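Local coordinates for PaxB (Photorhabdus luminescens, PDB 6EK4), which probably acts as one component of a two-component alpha-helical pore-forming toxin of the YaxAB type, at residues T89-P94 with T103-R108; V143-R148 with E286-I291. All coordinates share one frame; numbering follows the deposited sequence.

Contact 1 of 2, residues T89-P94 with T103-R108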
# COMPACT_ATOMS: atom_id res chain seq x y z
N THR A 89 -55.02 -9.96 27.52
CA THR A 89 -55.88 -11.09 27.18
C THR A 89 -57.04 -11.24 28.17
O THR A 89 -58.16 -11.59 27.78
CB THR A 89 -55.09 -12.42 27.13
OG1 THR A 89 -54.33 -12.57 28.34
CG2 THR A 89 -54.15 -12.45 25.93
N GLU A 90 -56.77 -10.97 29.45
CA GLU A 90 -57.80 -11.00 30.49
C GLU A 90 -58.62 -9.71 30.52
O GLU A 90 -59.63 -9.63 31.22
CB GLU A 90 -57.17 -11.25 31.87
CG GLU A 90 -58.11 -11.87 32.89
CD GLU A 90 -57.63 -11.73 34.32
OE1 GLU A 90 -58.48 -11.63 35.23
OE2 GLU A 90 -56.40 -11.71 34.54
N LEU A 91 -58.19 -8.70 29.76
CA LEU A 91 -58.88 -7.41 29.68
C LEU A 91 -59.86 -7.40 28.50
O LEU A 91 -59.89 -6.45 27.72
CB LEU A 91 -57.84 -6.29 29.54
CG LEU A 91 -58.23 -4.86 29.92
CD1 LEU A 91 -58.38 -4.73 31.43
CD2 LEU A 91 -57.17 -3.90 29.40
N GLU A 92 -60.66 -8.46 28.38
CA GLU A 92 -61.53 -8.66 27.22
C GLU A 92 -62.98 -8.97 27.62
O GLU A 92 -63.90 -8.24 27.25
CB GLU A 92 -60.99 -9.80 26.35
CG GLU A 92 -59.59 -9.58 25.78
CD GLU A 92 -59.57 -8.66 24.57
OE1 GLU A 92 -59.08 -9.09 23.50
OE2 GLU A 92 -60.04 -7.51 24.68
N ASP A 93 -63.17 -10.06 28.37
CA ASP A 93 -64.51 -10.53 28.76
C ASP A 93 -65.25 -9.55 29.67
O ASP A 93 -64.63 -8.66 30.25
CB ASP A 93 -64.41 -11.91 29.43
CG ASP A 93 -63.60 -11.88 30.72
OD1 ASP A 93 -63.99 -12.59 31.68
OD2 ASP A 93 -62.58 -11.16 30.78
N PRO A 94 -66.59 -9.70 29.80
CA PRO A 94 -67.34 -8.87 30.73
C PRO A 94 -66.87 -9.04 32.18
O PRO A 94 -67.09 -10.09 32.78
CB PRO A 94 -68.79 -9.35 30.56
CG PRO A 94 -68.70 -10.66 29.85
CD PRO A 94 -67.48 -10.55 28.99
N THR A 103 -58.30 -1.41 37.90
CA THR A 103 -57.07 -1.78 38.59
C THR A 103 -56.03 -2.36 37.63
O THR A 103 -54.85 -2.01 37.71
CB THR A 103 -57.35 -2.81 39.71
OG1 THR A 103 -58.53 -2.43 40.43
CG2 THR A 103 -56.18 -2.88 40.69
N LEU A 104 -56.47 -3.23 36.72
CA LEU A 104 -55.58 -3.83 35.73
C LEU A 104 -55.00 -2.80 34.75
O LEU A 104 -53.86 -2.95 34.30
CB LEU A 104 -56.30 -4.94 34.94
CG LEU A 104 -56.53 -6.27 35.67
CD1 LEU A 104 -57.49 -7.15 34.89
CD2 LEU A 104 -55.22 -7.00 35.93
N LEU A 105 -55.78 -1.77 34.43
CA LEU A 105 -55.29 -0.66 33.60
C LEU A 105 -54.15 0.08 34.30
O LEU A 105 -53.15 0.43 33.67
CB LEU A 105 -56.41 0.32 33.25
CG LEU A 105 -56.98 0.22 31.83
CD1 LEU A 105 -57.86 -1.01 31.66
CD2 LEU A 105 -57.76 1.47 31.47
N GLU A 106 -54.31 0.32 35.60
CA GLU A 106 -53.29 1.02 36.39
C GLU A 106 -52.04 0.16 36.59
O GLU A 106 -50.94 0.69 36.78
CB GLU A 106 -53.86 1.44 37.74
CG GLU A 106 -53.03 2.50 38.46
CD GLU A 106 -53.71 3.05 39.70
OE1 GLU A 106 -54.86 2.66 39.99
OE2 GLU A 106 -53.08 3.88 40.40
N ALA A 107 -52.20 -1.16 36.54
CA ALA A 107 -51.08 -2.09 36.61
C ALA A 107 -50.29 -2.11 35.31
O ALA A 107 -49.06 -2.18 35.34
CB ALA A 107 -51.58 -3.49 36.95
N ARG A 108 -50.99 -2.05 34.18
CA ARG A 108 -50.32 -2.06 32.87
C ARG A 108 -49.67 -0.70 32.59
O ARG A 108 -48.66 -0.63 31.88
CB ARG A 108 -51.30 -2.46 31.74
CG ARG A 108 -51.71 -1.36 30.77
CD ARG A 108 -52.68 -1.89 29.73
NE ARG A 108 -52.58 -1.16 28.46
CZ ARG A 108 -51.77 -1.47 27.45
NH1 ARG A 108 -50.94 -2.51 27.52
NH2 ARG A 108 -51.77 -0.72 26.35
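Leu-91 and Leu-104 bring the two backbones closest, with their CA atoms 7.8 Å apart. Segment 89-94 leads out of helix 80-90 into the connecting loop. Segment 103-108 lies in the first turns of helix 101-141. Together they form the closed end of an alpha-helical hairpin, in which a short connection turns the chain back so that the second helix returns along the first. The contact lies far from the centre of this elongated molecule and is a surface contact.

Leu-91 is the side chain that bridges the gap. Its CG is anti to the backbone N (chi1 -159°), and this carries both methyls across to the second helix. CD1 lies 4.1 Å from CB of Leu-104. The side chains of Leu-91 and Leu-104 pass alongside each other in opposite directions. Leu-105 meets Leu-91 differently, crossing it at about a right angle. No hydrogen bond joins the two segments; the touching side chains are all leucines.

Further along the hairpin, the side chain of Arg-108 packs on Leu-84 and Ile-87 of helix 80-90. Its NH1 makes a long, weak ion pair with Asp-88.

A single methyl of Leu-105 serves both branches of Leu-91: its CD1 is 3.7 Å from CD2 and 3.8 Å from CD1 of that residue.

Contact 2 of 2, residues V143-R148 with E286-I291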
# COMPACT_ATOMS: atom_id res chain seq x y z
N VAL A 143 -7.31 13.07 8.45
CA VAL A 143 -5.88 13.14 8.14
C VAL A 143 -5.71 13.16 6.62
O VAL A 143 -6.09 12.20 5.95
CB VAL A 143 -5.10 11.95 8.73
CG1 VAL A 143 -3.61 12.07 8.41
CG2 VAL A 143 -5.31 11.86 10.24
N VAL A 144 -5.15 14.25 6.10
CA VAL A 144 -5.01 14.43 4.65
C VAL A 144 -3.63 13.97 4.20
O VAL A 144 -2.62 14.49 4.66
CB VAL A 144 -5.21 15.90 4.24
CG1 VAL A 144 -5.29 16.03 2.72
CG2 VAL A 144 -6.48 16.46 4.88
N ILE A 145 -3.59 12.99 3.30
CA ILE A 145 -2.32 12.40 2.83
C ILE A 145 -2.10 12.46 1.31
O ILE A 145 -0.96 12.34 0.86
CB ILE A 145 -2.17 10.93 3.29
CG1 ILE A 145 -3.44 10.12 2.98
CG2 ILE A 145 -1.88 10.88 4.78
CD1 ILE A 145 -3.25 8.62 3.11
N LEU A 146 -3.17 12.64 0.53
CA LEU A 146 -3.08 12.58 -0.94
C LEU A 146 -2.92 13.95 -1.62
O LEU A 146 -3.08 14.05 -2.84
CB LEU A 146 -4.30 11.86 -1.52
CG LEU A 146 -4.50 10.39 -1.14
CD1 LEU A 146 -5.68 9.81 -1.92
CD2 LEU A 146 -3.24 9.56 -1.38
N GLU A 147 -2.60 14.99 -0.86
CA GLU A 147 -2.33 16.31 -1.44
C GLU A 147 -1.04 16.27 -2.26
O GLU A 147 0.04 16.01 -1.71
CB GLU A 147 -2.24 17.39 -0.36
CG GLU A 147 -3.60 17.91 0.08
CD GLU A 147 -3.51 18.95 1.19
OE1 GLU A 147 -4.57 19.37 1.70
OE2 GLU A 147 -2.38 19.35 1.56
N ARG A 148 -1.17 16.53 -3.56
CA ARG A 148 -0.06 16.47 -4.53
C ARG A 148 0.85 15.24 -4.38
O ARG A 148 2.07 15.34 -4.52
CB ARG A 148 0.76 17.77 -4.53
CG ARG A 148 1.46 18.13 -3.23
CD ARG A 148 2.47 19.24 -3.45
NE ARG A 148 2.75 19.98 -2.22
CZ ARG A 148 3.52 21.07 -2.15
NH1 ARG A 148 4.09 21.57 -3.25
NH2 ARG A 148 3.71 21.67 -0.98
N GLU A 286 3.58 4.56 -3.21
CA GLU A 286 2.58 3.53 -3.50
C GLU A 286 1.96 2.93 -2.24
O GLU A 286 0.80 2.51 -2.25
CB GLU A 286 3.15 2.42 -4.39
CG GLU A 286 2.88 2.61 -5.87
CD GLU A 286 1.40 2.55 -6.22
OE1 GLU A 286 0.61 1.95 -5.45
OE2 GLU A 286 1.01 3.10 -7.28
N ASP A 287 2.73 2.87 -1.15
CA ASP A 287 2.21 2.40 0.14
C ASP A 287 1.25 3.42 0.75
O ASP A 287 0.26 3.04 1.37
CB ASP A 287 3.35 2.10 1.12
CG ASP A 287 4.18 0.88 0.72
OD1 ASP A 287 3.63 -0.04 0.09
OD2 ASP A 287 5.38 0.85 1.05
N VAL A 288 1.54 4.71 0.57
CA VAL A 288 0.66 5.77 1.06
C VAL A 288 -0.67 5.76 0.29
O VAL A 288 -1.73 5.95 0.88
CB VAL A 288 1.32 7.17 0.95
CG1 VAL A 288 0.33 8.27 1.33
CG2 VAL A 288 2.54 7.25 1.85
N HIS A 289 -0.59 5.55 -1.02
CA HIS A 289 -1.79 5.36 -1.85
C HIS A 289 -2.60 4.14 -1.39
O HIS A 289 -3.83 4.17 -1.40
CB HIS A 289 -1.42 5.20 -3.33
CG HIS A 289 -1.36 6.49 -4.08
ND1 HIS A 289 -2.39 6.93 -4.88
CD2 HIS A 289 -0.39 7.44 -4.16
CE1 HIS A 289 -2.06 8.09 -5.42
NE2 HIS A 289 -0.85 8.42 -5.00
N GLN A 290 -1.89 3.08 -1.00
CA GLN A 290 -2.53 1.87 -0.48
C GLN A 290 -3.17 2.13 0.88
O GLN A 290 -4.24 1.60 1.16
CB GLN A 290 -1.51 0.73 -0.38
CG GLN A 290 -2.09 -0.62 -0.00
CD GLN A 290 -3.17 -1.10 -0.96
OE1 GLN A 290 -4.19 -1.65 -0.55
NE2 GLN A 290 -2.94 -0.90 -2.26
N ILE A 291 -2.52 2.94 1.72
CA ILE A 291 -3.07 3.31 3.02
C ILE A 291 -4.41 4.04 2.88
O ILE A 291 -5.32 3.82 3.68
CB ILE A 291 -2.07 4.16 3.85
CG1 ILE A 291 -0.98 3.25 4.44
CG2 ILE A 291 -2.76 4.91 4.98
CD1 ILE A 291 0.22 3.99 5.00
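Ile-145 and Val-288 have their CA atoms 7.5 Å apart, and Leu-146 and His-289 follow at 7.4 Å. Segment 143-148 has no regular secondary structure. Segment 286-291 is helical throughout, and the two run in roughly opposite directions.

Ile-145 makes the closest contacts. With chi1 at 50°, CG1 is flanked by both the backbone N and the carbonyl carbon, and the chain then extends (chi2 167°) to bring CD1 onto the helix. There CD1 lies 4.0 Å from CG1 of Val-288 and 4.2 Å from CG2 of Ile-291. It also rests 3.8 Å from the carbonyl O of Val-288, a contact of van der Waals type. Val-288 answers with one branch: its CG1 also reaches CB of Ile-145, at 4.1 Å. The two side chains overlap alongside, pointing opposite ways.

This is packing inside a long helical bundle. The loop links helix 101-141 to helix 149-193, and Arg-148 is the N-cap residue of the latter. Helix 247-321 passes beside the break. Ile-50 of helix 42-73 also touches Ile-145, while Ile-43 and Leu-149 touch Val-288. Two carbonyls of the loop accept hydrogen bonds from basic side chains: Val-143 O from NH1 of Arg-295, and Val-144 O from NZ of Lys-46.

Leu-146 makes the looser second contact. Its CD2 lies over one face of the imidazole of His-289, 4.5 Å from CE1.

Contact 1 and contact 2 are separate, with centres 66 Å apart and nearest atoms about 49 Å apart. Helix 101-141 connects them along the chain: contact 1 lies near its start and contact 2 just after its end. Contact 1 is a surface contact between near neighbours in sequence, at the turn of a hairpin. Contact 2 is buried near the centre of the chain and joins segments 138 residues apart. Both rely on aliphatic side chains and have no hydrogen bond across the segments. Contact 2 adds an imidazole face and is surrounded by other helices, whereas contact 1 involves leucines alone.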